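Local coordinates for cell division control protein 73 (Saccharomyces cerevisiae, PDB 3V46), which serves as a subunit of the PAF1 complex in transcription elongation, its C-terminal Ras-like domain promoting association of that complex with chromatin, at residues Phe156-Ser159 and Leu160-Glu163. Sequence-based numbering, arbitrary orientation.
Sequences FWHS and LEKE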
loop_
_atom_site.group_PDB
_atom_site.type_symbol
_atom_site.label_atom_id
_atom_site.label_comp_id
_atom_site.label_asym_id
_atom_site.label_seq_id
_atom_site.Cartn_x
_atom_site.Cartn_y
_atom_site.Cartn_z
ATOM N N PHE A 156 3.482 -9.330 4.183
ATOM C CA PHE A 156 2.683 -8.351 3.477
ATOM C C PHE A 156 2.013 -8.993 2.279
ATOM O O PHE A 156 0.820 -8.817 2.059
ATOM C CB PHE A 156 3.499 -7.157 2.999
ATOM C CG PHE A 156 2.720 -6.266 2.090
ATOM C CD1 PHE A 156 1.857 -5.319 2.621
ATOM C CD2 PHE A 156 2.791 -6.410 0.706
ATOM C CE1 PHE A 156 1.100 -4.520 1.810
ATOM C CE2 PHE A 156 2.034 -5.597 -0.121
ATOM C CZ PHE A 156 1.187 -4.644 0.436
ATOM N N TRP A 157 2.781 -9.726 1.480
ATOM C CA TRP A 157 2.199 -10.342 0.300
ATOM C C TRP A 157 1.131 -11.360 0.665
ATOM O O TRP A 157 0.137 -11.479 -0.047
ATOM C CB TRP A 157 3.274 -10.985 -0.571
ATOM C CG TRP A 157 4.048 -10.034 -1.429
ATOM C CD1 TRP A 157 5.393 -9.832 -1.405
ATOM C CD2 TRP A 157 3.533 -9.182 -2.458
ATOM N NE1 TRP A 157 5.752 -8.918 -2.363
ATOM C CE2 TRP A 157 4.630 -8.508 -3.027
ATOM C CE3 TRP A 157 2.256 -8.943 -2.970
ATOM C CZ2 TRP A 157 4.485 -7.594 -4.068
ATOM C CZ3 TRP A 157 2.116 -8.039 -4.007
ATOM C CH2 TRP A 157 3.224 -7.379 -4.549
ATOM N N HIS A 158 1.333 -12.102 1.755
ATOM C CA HIS A 158 0.332 -13.053 2.235
ATOM C C HIS A 158 -0.948 -12.318 2.638
ATOM O O HIS A 158 -2.050 -12.757 2.312
ATOM C CB HIS A 158 0.908 -13.876 3.405
ATOM C CG HIS A 158 -0.109 -14.661 4.173
ATOM N ND1 HIS A 158 -0.454 -15.955 3.847
ATOM C CD2 HIS A 158 -0.838 -14.343 5.270
ATOM C CE1 HIS A 158 -1.359 -16.398 4.701
ATOM N NE2 HIS A 158 -1.608 -15.440 5.577
ATOM N N SER A 159 -0.788 -11.182 3.321
ATOM C CA SER A 159 -1.904 -10.348 3.758
ATOM C C SER A 159 -2.684 -9.851 2.553
ATOM O O SER A 159 -3.914 -9.882 2.527
ATOM C CB SER A 159 -1.383 -9.155 4.571
ATOM O OG SER A 159 -2.418 -8.238 4.873
ATOM N N LEU A 160 -1.960 -9.407 1.533
ATOM C CA LEU A 160 -2.608 -8.885 0.342
ATOM C C LEU A 160 -3.259 -10.013 -0.476
ATOM O O LEU A 160 -4.341 -9.845 -1.023
ATOM C CB LEU A 160 -1.598 -8.107 -0.494
ATOM C CG LEU A 160 -2.175 -7.373 -1.697
ATOM C CD1 LEU A 160 -3.303 -6.429 -1.286
ATOM C CD2 LEU A 160 -1.075 -6.610 -2.408
ATOM N N GLU A 161 -2.613 -11.174 -0.534
ATOM C CA GLU A 161 -3.173 -12.329 -1.229
ATOM C C GLU A 161 -4.540 -12.688 -0.655
ATOM O O GLU A 161 -5.491 -12.927 -1.394
ATOM C CB GLU A 161 -2.222 -13.523 -1.104
ATOM C CG GLU A 161 -2.672 -14.760 -1.827
ATOM C CD GLU A 161 -1.705 -15.901 -1.631
ATOM O OE1 GLU A 161 -1.319 -16.164 -0.470
ATOM O OE2 GLU A 161 -1.316 -16.522 -2.634
ATOM N N LYS A 162 -4.627 -12.712 0.670
ATOM C CA LYS A 162 -5.859 -13.026 1.378
ATOM C C LYS A 162 -6.940 -12.012 1.023
ATOM O O LYS A 162 -8.109 -12.365 0.797
ATOM C CB LYS A 162 -5.574 -12.996 2.877
ATOM C CG LYS A 162 -6.755 -13.295 3.781
ATOM C CD LYS A 162 -6.322 -13.293 5.248
ATOM C CE LYS A 162 -5.011 -14.063 5.448
ATOM N NZ LYS A 162 -4.531 -14.017 6.859
ATOM N N GLU A 163 -6.546 -10.747 0.963
ATOM C CA GLU A 163 -7.489 -9.695 0.651
ATOM C C GLU A 163 -7.994 -9.862 -0.782
ATOM O O GLU A 163 -9.189 -9.750 -1.027
ATOM C CB GLU A 163 -6.858 -8.317 0.869
ATOM C CG GLU A 163 -7.757 -7.133 0.532
ATOM C CD GLU A 163 -8.973 -7.013 1.441
ATOM O OE1 GLU A 163 -9.022 -7.695 2.487
ATOM O OE2 GLU A 163 -9.890 -6.229 1.102
HETATM O O HOH W 1 -2.643 -15.605 1.728
#
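F156 to E163 form two turns of alpha-helix in which the carbonyls of F156, W157, H158 and S159 each accept the N-H four residues on, the shortest bond from E161 N to W157 O (2.8 Å), the longest from E163 N to S159 O (3.2 Å). They belong to helix 149-166, the last helix of this Ras-like C-terminal domain, which packs against the mixed sheet. On the buried side L160 meets two aromatic rings with one methyl: its CD2 lies 3.8 Å from W157 CZ3 and 4.0 Å from F156 CE2. With CG anti to the backbone N (chi1 -174°), L160 leans out in the same direction as the two aromatic side chains and lies beside them. F156 CD2 in turn sits over one face of the W157 indole, offset toward its rim. Strand 116-122 closes this side: F156 and L160 both touch Y118, whose hydroxyl also hydrogen-bonds S159 OG. W157 NE1 instead donates to L36 O of helix 32-38. On the outer side K162, extended as far as CD and then bent (chi3 -45°), brings NZ within 3.5 Å of H158 NE2, a weak hydrogen bond. E161 divides its carboxylate: OE2 takes the backbone N-H of R63, and OE1 accepts a water hydrogen bond at 2.6 Å. That water also donates to H158 O at 3.0 Å, giving this carbonyl a second donor besides K162 N.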